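Local coordinates for protein prenylcyclase (Actinoplanes teichomyceticus, PDB 6IJ1) that probably cyclises or transfers prenyl groups, as a prenylcyclase related to prenyltransferases, though its exact substrate and product are not established, at residues 18-32 and 44-57. Residues are numbered along the deposited sequence; the frame is centred on the assembly and turned at random.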
ATOM      1  N   VAL A  18       7.018  14.321   9.018  1.00 17.92           N
ATOM      2  CA  VAL A  18       5.833  14.432   9.863  1.00 17.69           C
ATOM      3  C   VAL A  18       5.218  15.825   9.774  1.00 18.48           C
ATOM      4  O   VAL A  18       4.006  15.966   9.597  1.00 20.37           O
ATOM      5  CB  VAL A  18       6.171  14.062  11.326  1.00 18.48           C
ATOM      6  CG1 VAL A  18       4.971  14.394  12.218  1.00 19.62           C
ATOM      7  CG2 VAL A  18       6.451  12.586  11.406  1.00 20.29           C
ATOM      8  N   ASP A  19       6.049  16.878   9.849  1.00 18.39           N
ATOM      9  CA  ASP A  19       5.505  18.224   9.709  1.00 19.73           C
ATOM     10  C   ASP A  19       4.837  18.408   8.353  1.00 19.27           C
ATOM     11  O   ASP A  19       3.806  19.046   8.265  1.00 19.88           O
ATOM     12  CB  ASP A  19       6.591  19.266   9.846  1.00 22.29           C
ATOM     13  CG  ASP A  19       7.110  19.416  11.298  1.00 33.88           C
ATOM     14  OD1 ASP A  19       6.363  19.116  12.253  1.00 39.33           O
ATOM     15  OD2 ASP A  19       8.254  19.842  11.440  1.00 37.89           O
ATOM     16  N   PHE A  20       5.433  17.887   7.266  1.00 18.32           N
ATOM     17  CA  PHE A  20       4.759  17.974   5.963  1.00 18.07           C
ATOM     18  C   PHE A  20       3.382  17.331   6.024  1.00 16.23           C
ATOM     19  O   PHE A  20       2.395  17.914   5.601  1.00 18.87           O
ATOM     20  CB  PHE A  20       5.630  17.305   4.882  1.00 16.75           C
ATOM     21  CG  PHE A  20       4.928  17.159   3.551  1.00 17.44           C
ATOM     22  CD1 PHE A  20       4.964  18.184   2.627  1.00 17.10           C
ATOM     23  CD2 PHE A  20       4.236  15.980   3.225  1.00 17.44           C
ATOM     24  CE1 PHE A  20       4.284  18.043   1.376  1.00 17.14           C
ATOM     25  CE2 PHE A  20       3.592  15.846   1.984  1.00 17.61           C
ATOM     26  CZ  PHE A  20       3.602  16.859   1.083  1.00 18.61           C
ATOM     27  N   LEU A  21       3.288  16.113   6.582  1.00 16.74           N
ATOM     28  CA  LEU A  21       2.000  15.428   6.548  1.00 17.65           C
ATOM     29  C   LEU A  21       0.979  16.105   7.465  1.00 17.93           C
ATOM     30  O   LEU A  21      -0.177  16.250   7.106  1.00 19.09           O
ATOM     31  CB  LEU A  21       2.166  13.962   6.958  1.00 19.08           C
ATOM     32  CG  LEU A  21       2.910  13.063   5.945  1.00 14.28           C
ATOM     33  CD1 LEU A  21       3.165  11.699   6.546  1.00 16.53           C
ATOM     34  CD2 LEU A  21       2.070  12.989   4.662  1.00 16.91           C
ATOM     35  N   LEU A  22       1.400  16.530   8.657  1.00 18.60           N
ATOM     36  CA  LEU A  22       0.460  17.246   9.525  1.00 20.17           C
ATOM     37  C   LEU A  22      -0.009  18.548   8.893  1.00 21.92           C
ATOM     38  O   LEU A  22      -1.179  18.908   9.030  1.00 21.24           O
ATOM     39  CB  LEU A  22       1.121  17.510  10.878  1.00 21.34           C
ATOM     40  CG  LEU A  22       1.387  16.275  11.704  1.00 20.62           C
ATOM     41  CD1 LEU A  22       2.187  16.721  12.977  1.00 25.87           C
ATOM     42  CD2 LEU A  22       0.095  15.535  12.068  1.00 24.36           C
ATOM     43  N   ASP A  23       0.887  19.281   8.206  1.00 20.22           N
ATOM     44  CA  ASP A  23       0.461  20.519   7.552  1.00 20.73           C
ATOM     45  C   ASP A  23      -0.479  20.276   6.394  1.00 22.82           C
ATOM     46  O   ASP A  23      -1.230  21.194   6.009  1.00 23.87           O
ATOM     47  CB  ASP A  23       1.681  21.312   7.077  1.00 22.39           C
ATOM     48  CG  ASP A  23       2.452  21.939   8.236  1.00 41.12           C
ATOM     49  OD1 ASP A  23       1.935  21.902   9.378  1.00 48.98           O
ATOM     50  OD2 ASP A  23       3.563  22.476   8.015  1.00 47.96           O
ATOM     51  N   ARG A  24      -0.500  19.071   5.821  1.00 19.33           N
ATOM     52  CA  ARG A  24      -1.391  18.784   4.708  1.00 21.54           C
ATOM     53  C   ARG A  24      -2.712  18.139   5.148  1.00 21.45           C
ATOM     54  O   ARG A  24      -3.515  17.728   4.303  1.00 21.90           O
ATOM     55  CB  ARG A  24      -0.669  17.886   3.666  1.00 22.69           C
ATOM     56  CG  ARG A  24       0.641  18.380   3.023  1.00 32.80           C
ATOM     57  CD  ARG A  24       0.451  19.675   2.426  1.00 32.73           C
ATOM     58  NE  ARG A  24       1.618  20.290   1.751  1.00 41.10           N
ATOM     59  CZ  ARG A  24       2.679  20.810   2.374  1.00 39.31           C
ATOM     60  NH1 ARG A  24       2.808  20.681   3.700  1.00 36.83           N
ATOM     61  NH2 ARG A  24       3.644  21.428   1.660  1.00 38.17           N
ATOM     62  N   ARG A  25      -2.985  18.058   6.452  1.00 22.18           N
ATOM     63  CA  ARG A  25      -4.325  17.650   6.894  1.00 21.19           C
ATOM     64  C   ARG A  25      -5.402  18.583   6.367  1.00 26.73           C
ATOM     65  O   ARG A  25      -5.211  19.803   6.306  1.00 26.62           O
ATOM     66  CB  ARG A  25      -4.405  17.680   8.422  1.00 21.81           C
ATOM     67  CG  ARG A  25      -3.801  16.478   9.134  1.00 21.76           C
ATOM     68  CD  ARG A  25      -3.770  16.713  10.658  1.00 21.57           C
ATOM     69  NE  ARG A  25      -2.876  17.818  10.981  1.00 20.34           N
ATOM     70  CZ  ARG A  25      -2.707  18.268  12.235  1.00 27.06           C
ATOM     71  NH1 ARG A  25      -3.396  17.701  13.239  1.00 28.72           N
ATOM     72  NH2 ARG A  25      -1.895  19.270  12.480  1.00 29.51           N
ATOM     73  N   GLU A  26      -6.544  18.005   6.040  1.00 21.66           N
ATOM     74  CA  GLU A  26      -7.770  18.775   5.849  1.00 23.48           C
ATOM     75  C   GLU A  26      -8.189  19.378   7.191  1.00 28.03           C
ATOM     76  O   GLU A  26      -7.634  19.060   8.256  1.00 25.78           O
ATOM     77  CB  GLU A  26      -8.863  17.883   5.288  1.00 24.25           C
ATOM     78  CG  GLU A  26      -8.513  17.267   3.937  1.00 25.40           C
ATOM     79  CD  GLU A  26      -8.176  18.320   2.853  1.00 32.54           C
ATOM     80  OE1 GLU A  26      -8.908  19.339   2.729  1.00 36.58           O
ATOM     81  OE2 GLU A  26      -7.169  18.160   2.122  1.00 26.85           O
ATOM     82  N   ALA A  27      -9.184  20.272   7.121  1.00 28.28           N
ATOM     83  CA  ALA A  27      -9.608  20.968   8.337  1.00 28.33           C
ATOM     84  C   ALA A  27     -10.130  19.997   9.386  1.00 29.53           C
ATOM     85  O   ALA A  27      -9.931  20.208  10.597  1.00 32.47           O
ATOM     86  CB  ALA A  27     -10.687  22.002   8.003  1.00 33.22           C
ATOM     87  N   ASP A  28     -10.803  18.926   8.953  1.00 27.32           N
ATOM     88  CA  ASP A  28     -11.325  17.955   9.905  1.00 29.96           C
ATOM     89  C   ASP A  28     -10.305  16.893  10.315  1.00 26.17           C
ATOM     90  O   ASP A  28     -10.657  16.014  11.115  1.00 31.62           O
ATOM     91  CB  ASP A  28     -12.587  17.273   9.359  1.00 31.68           C
ATOM     92  CG  ASP A  28     -12.330  16.422   8.121  1.00 37.81           C
ATOM     93  OD1 ASP A  28     -11.172  16.395   7.631  1.00 30.16           O
ATOM     94  OD2 ASP A  28     -13.290  15.782   7.644  1.00 35.39           O
ATOM     95  N   GLY A  29      -9.076  16.937   9.805  1.00 24.13           N
ATOM     96  CA  GLY A  29      -8.053  15.983  10.198  1.00 26.83           C
ATOM     97  C   GLY A  29      -7.750  14.909   9.160  1.00 21.26           C
ATOM     98  O   GLY A  29      -6.778  14.155   9.360  1.00 23.17           O
ATOM     99  N   ARG A  30      -8.547  14.803   8.097  1.00 21.63           N
ATOM    100  CA  ARG A  30      -8.337  13.722   7.142  1.00 19.54           C
ATOM    101  C   ARG A  30      -7.194  14.096   6.180  1.00 21.20           C
ATOM    102  O   ARG A  30      -6.680  15.217   6.157  1.00 20.24           O
ATOM    103  CB  ARG A  30      -9.618  13.395   6.382  1.00 24.83           C
ATOM    104  CG  ARG A  30     -10.019  14.396   5.385  1.00 39.27           C
ATOM    105  CD  ARG A  30     -11.439  14.167   4.805  1.00 41.33           C
ATOM    106  NE  ARG A  30     -11.582  14.860   3.507  1.00 47.16           N
ATOM    107  CZ  ARG A  30     -11.929  16.144   3.376  1.00 51.70           C
ATOM    108  NH1 ARG A  30     -12.178  16.876   4.470  1.00 47.90           N
ATOM    109  NH2 ARG A  30     -12.012  16.696   2.162  1.00 52.41           N
ATOM    110  N   TRP A  31      -6.720  13.095   5.434  1.00 18.60           N
ATOM    111  CA  TRP A  31      -5.767  13.353   4.358  1.00 17.76           C
ATOM    112  C   TRP A  31      -6.386  12.871   3.057  1.00 18.58           C
ATOM    113  O   TRP A  31      -7.089  11.849   3.014  1.00 20.13           O
ATOM    114  CB  TRP A  31      -4.451  12.629   4.580  1.00 15.79           C
ATOM    115  CG  TRP A  31      -3.674  13.144   5.723  1.00 16.61           C
ATOM    116  CD1 TRP A  31      -2.825  14.209   5.708  1.00 18.13           C
ATOM    117  CD2 TRP A  31      -3.647  12.627   7.073  1.00 17.46           C
ATOM    118  NE1 TRP A  31      -2.252  14.398   6.955  1.00 19.21           N
ATOM    119  CE2 TRP A  31      -2.744  13.436   7.813  1.00 16.95           C
ATOM    120  CE3 TRP A  31      -4.272  11.540   7.728  1.00 18.73           C
ATOM    121  CZ2 TRP A  31      -2.481  13.233   9.205  1.00 19.88           C
ATOM    122  CZ3 TRP A  31      -4.002  11.330   9.094  1.00 19.41           C
ATOM    123  CH2 TRP A  31      -3.112  12.162   9.810  1.00 18.86           C
ATOM    124  N   VAL A  32      -6.081  13.584   1.960  1.00 18.48           N
ATOM    125  CA  VAL A  32      -6.537  13.155   0.635  1.00 17.50           C
ATOM    126  C   VAL A  32      -5.350  13.169  -0.335  1.00 17.95           C
ATOM    127  O   VAL A  32      -4.392  13.933  -0.175  1.00 19.46           O
ATOM    128  CB  VAL A  32      -7.688  14.005   0.050  1.00 17.91           C
ATOM    129  CG1 VAL A  32      -8.874  14.071   1.096  1.00 18.31           C
ATOM    130  CG2 VAL A  32      -7.208  15.431  -0.293  1.00 19.52           C
ATOM    131  N   ILE A  44      -6.502   6.934   1.664  1.00 14.60           N
ATOM    132  CA  ILE A  44      -5.299   7.705   1.968  1.00 13.13           C
ATOM    133  C   ILE A  44      -5.245   8.106   3.433  1.00 14.15           C
ATOM    134  O   ILE A  44      -4.168   8.121   4.028  1.00 15.07           O
ATOM    135  CB  ILE A  44      -5.241   8.942   1.033  1.00 14.00           C
ATOM    136  CG1 ILE A  44      -4.991   8.455  -0.399  1.00 15.19           C
ATOM    137  CG2 ILE A  44      -4.172   9.951   1.436  1.00 15.39           C
ATOM    138  CD1 ILE A  44      -3.600   7.744  -0.605  1.00 16.92           C
ATOM    139  N   THR A  45      -6.393   8.478   4.028  1.00 16.11           N
ATOM    140  CA  THR A  45      -6.395   8.792   5.450  1.00 15.39           C
ATOM    141  C   THR A  45      -5.907   7.608   6.275  1.00 13.15           C
ATOM    142  O   THR A  45      -5.094   7.788   7.178  1.00 14.67           O
ATOM    143  CB  THR A  45      -7.821   9.194   5.849  1.00 16.38           C
ATOM    144  OG1 THR A  45      -8.158  10.447   5.214  1.00 17.77           O
ATOM    145  CG2 THR A  45      -7.945   9.389   7.357  1.00 17.81           C
ATOM    146  N   ALA A  46      -6.451   6.418   5.994  1.00 15.16           N
ATOM    147  CA  ALA A  46      -6.018   5.218   6.716  1.00 14.55           C
ATOM    148  C   ALA A  46      -4.527   4.957   6.504  1.00 14.45           C
ATOM    149  O   ALA A  46      -3.803   4.612   7.442  1.00 15.05           O
ATOM    150  CB  ALA A  46      -6.826   4.016   6.285  1.00 14.86           C
ATOM    151  N   TYR A  47      -4.046   5.105   5.260  1.00 13.83           N
ATOM    152  CA  TYR A  47      -2.659   4.765   4.958  1.00 12.71           C
ATOM    153  C   TYR A  47      -1.698   5.729   5.666  1.00 13.20           C
ATOM    154  O   TYR A  47      -0.702   5.314   6.274  1.00 14.73           O
ATOM    155  CB  TYR A  47      -2.498   4.851   3.427  1.00 13.87           C
ATOM    156  CG  TYR A  47      -1.118   4.419   2.932  1.00 13.78           C
ATOM    157  CD1 TYR A  47      -0.867   3.066   2.787  1.00 15.38           C
ATOM    158  CD2 TYR A  47      -0.113   5.346   2.652  1.00 15.65           C
ATOM    159  CE1 TYR A  47       0.375   2.626   2.384  1.00 16.54           C
ATOM    160  CE2 TYR A  47       1.123   4.916   2.185  1.00 14.62           C
ATOM    161  CZ  TYR A  47       1.341   3.558   2.039  1.00 15.19           C
ATOM    162  OH  TYR A  47       2.563   3.070   1.580  1.00 17.17           O
ATOM    163  N   VAL A  48      -1.970   7.023   5.583  1.00 14.59           N
ATOM    164  CA  VAL A  48      -1.101   8.009   6.241  1.00 14.16           C
ATOM    165  C   VAL A  48      -1.137   7.838   7.758  1.00 14.15           C
ATOM    166  O   VAL A  48      -0.096   7.837   8.416  1.00 15.52           O
ATOM    167  CB  VAL A  48      -1.529   9.435   5.831  1.00 14.90           C
ATOM    168  CG1 VAL A  48      -0.817  10.495   6.663  1.00 16.77           C
ATOM    169  CG2 VAL A  48      -1.272   9.633   4.273  1.00 16.07           C
ATOM    170  N   ALA A  49      -2.361   7.678   8.303  1.00 15.84           N
ATOM    171  CA  ALA A  49      -2.519   7.509   9.753  1.00 15.74           C
ATOM    172  C   ALA A  49      -1.745   6.307  10.244  1.00 14.95           C
ATOM    173  O   ALA A  49      -1.122   6.366  11.314  1.00 16.00           O
ATOM    174  CB  ALA A  49      -4.007   7.363  10.128  1.00 15.66           C
ATOM    175  N   GLY A  50      -1.749   5.207   9.464  1.00 14.43           N
ATOM    176  CA  GLY A  50      -1.063   3.996   9.923  1.00 15.59           C
ATOM    177  C   GLY A  50       0.431   4.195  10.065  1.00 16.78           C
ATOM    178  O   GLY A  50       1.070   3.639  10.961  1.00 18.15           O
ATOM    179  N   VAL A  51       1.030   5.016   9.198  1.00 15.71           N
ATOM    180  CA  VAL A  51       2.458   5.316   9.346  1.00 16.72           C
ATOM    181  C   VAL A  51       2.675   6.223  10.556  1.00 17.68           C
ATOM    182  O   VAL A  51       3.571   5.988  11.389  1.00 18.91           O
ATOM    183  CB  VAL A  51       3.010   5.954   8.048  1.00 16.72           C
ATOM    184  CG1 VAL A  51       4.447   6.411   8.275  1.00 18.56           C
ATOM    185  CG2 VAL A  51       2.968   4.928   6.902  1.00 16.45           C
ATOM    186  N   LEU A  52       1.836   7.260  10.686  1.00 17.82           N
ATOM    187  CA  LEU A  52       2.035   8.258  11.734  1.00 16.67           C
ATOM    188  C   LEU A  52       1.938   7.621  13.113  1.00 17.06           C
ATOM    189  O   LEU A  52       2.681   8.012  14.000  1.00 21.65           O
ATOM    190  CB  LEU A  52       1.024   9.395  11.580  1.00 16.47           C
ATOM    191  CG  LEU A  52       1.264  10.347  10.398  1.00 18.52           C
ATOM    192  CD1 LEU A  52       0.161  11.376  10.289  1.00 22.01           C
ATOM    193  CD2 LEU A  52       2.617  11.046  10.519  1.00 20.03           C
ATOM    194  N   VAL A  53       1.042   6.645  13.316  1.00 17.49           N
ATOM    195  CA  VAL A  53       0.923   6.126  14.688  1.00 19.05           C
ATOM    196  C   VAL A  53       2.121   5.276  15.087  1.00 22.61           C
ATOM    197  O   VAL A  53       2.269   4.954  16.277  1.00 23.35           O
ATOM    198  CB  VAL A  53      -0.391   5.320  14.921  1.00 17.58           C
ATOM    199  CG1 VAL A  53      -1.648   6.167  14.723  1.00 19.56           C
ATOM    200  CG2 VAL A  53      -0.469   4.024  14.091  1.00 18.66           C
ATOM    201  N   GLN A  54       3.021   4.936  14.164  1.00 18.78           N
ATOM    202  CA  GLN A  54       4.225   4.165  14.453  1.00 20.27           C
ATOM    203  C   GLN A  54       5.470   5.024  14.658  1.00 25.52           C
ATOM    204  O   GLN A  54       6.546   4.466  14.930  1.00 29.15           O
ATOM    205  CB  GLN A  54       4.498   3.189  13.322  1.00 21.42           C
ATOM    206  CG  GLN A  54       3.385   2.200  13.101  1.00 18.99           C
ATOM    207  CD  GLN A  54       3.684   1.346  11.879  1.00 24.82           C
ATOM    208  OE1 GLN A  54       4.694   0.614  11.839  1.00 26.20           O
ATOM    209  NE2 GLN A  54       2.866   1.507  10.826  1.00 21.20           N
ATOM    210  N   LEU A  55       5.379   6.345  14.507  1.00 23.47           N
ATOM    211  CA  LEU A  55       6.517   7.244  14.597  1.00 26.36           C
ATOM    212  C   LEU A  55       6.613   7.807  16.004  1.00 26.08           C
ATOM    213  O   LEU A  55       5.599   8.013  16.669  1.00 26.81           O
ATOM    214  CB  LEU A  55       6.382   8.389  13.596  1.00 23.70           C
ATOM    215  CG  LEU A  55       6.343   7.848  12.153  1.00 21.15           C
ATOM    216  CD1 LEU A  55       6.217   9.010  11.177  1.00 22.79           C
ATOM    217  CD2 LEU A  55       7.561   6.994  11.828  1.00 23.06           C
ATOM    218  N   PRO A  56       7.830   8.106  16.458  1.00 29.18           N
ATOM    219  CA  PRO A  56       8.016   8.587  17.840  1.00 35.01           C
ATOM    220  C   PRO A  56       7.830  10.097  17.958  1.00 30.36           C
ATOM    221  O   PRO A  56       8.762  10.861  18.283  1.00 36.76           O
ATOM    222  CB  PRO A  56       9.449   8.138  18.142  1.00 33.82           C
ATOM    223  CG  PRO A  56      10.168   8.324  16.806  1.00 33.75           C
ATOM    224  CD  PRO A  56       9.112   7.882  15.763  1.00 30.97           C
ATOM    225  N   HIS A  57       6.604  10.555  17.702  1.00 25.69           N
ATOM    226  CA  HIS A  57       6.283  11.975  17.728  1.00 26.72           C
ATOM    227  C   HIS A  57       4.855  12.091  18.231  1.00 28.31           C
ATOM    228  O   HIS A  57       3.934  11.517  17.649  1.00 25.95           O
ATOM    229  CB  HIS A  57       6.478  12.621  16.322  1.00 28.09           C
ATOM    230  CG  HIS A  57       7.918  12.663  15.873  1.00 36.28           C
ATOM    231  ND1 HIS A  57       8.840  13.562  16.379  1.00 41.78           N
ATOM    232  CD2 HIS A  57       8.605  11.883  14.997  1.00 38.92           C
ATOM    233  CE1 HIS A  57      10.019  13.353  15.817  1.00 39.73           C
ATOM    234  NE2 HIS A  57       9.908  12.336  14.979  1.00 35.26           N
TER
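Trp-31 packs its indole on Val-48 and Leu-52, joining the loop after helix 10-23 to helix 42-52. The two helices run roughly antiparallel within a mainly helical fold. The directions of their short segments 18-23 and 44-52 differ by 144°. The axes of these segments come no closer than 11.7 Å. The Trp-31 indole and aliphatic side chains pack between them.

The main aromatic contact is a CH-pi interaction. Val-48 CG1 lies 3.6 Å from the centroid of the Trp-31 six-membered ring, close to its normal. This methyl is anti to the backbone N (chi1 170°), which sets it over the ring face. Arg-25 CG covers the opposite face near the rim. Leu-52 CD1 comes obliquely to the bond between Trp-31 CZ2 and CH2, 3.4 Å from each.

Apolar contacts continue along the helices. Leu-21 CD1 meets Leu-52 CD2 at 4.1 Å and also touches Val-48 CG1. Further on, Val-18 CG2 packs on Leu-55 CD1 at 3.6 Å. Helix 327-341 adds Leu-334 against Leu-21 and Leu-327 against Trp-31.

Polar contacts pin the loop. Thr-45 OG1 lies 2.8 Å from Trp-31 O and is also within hydrogen-bonding reach of Asp-41 O; its one proton can serve only one of them at a time. The bond from Trp-31 NE1 to Leu-21 O, 2.8 Å long (N-H...O 161°), helps fix the rotation of the indole. That oxygen lies in the ring plane and accepts Arg-24 N from the other face of its carbonyl.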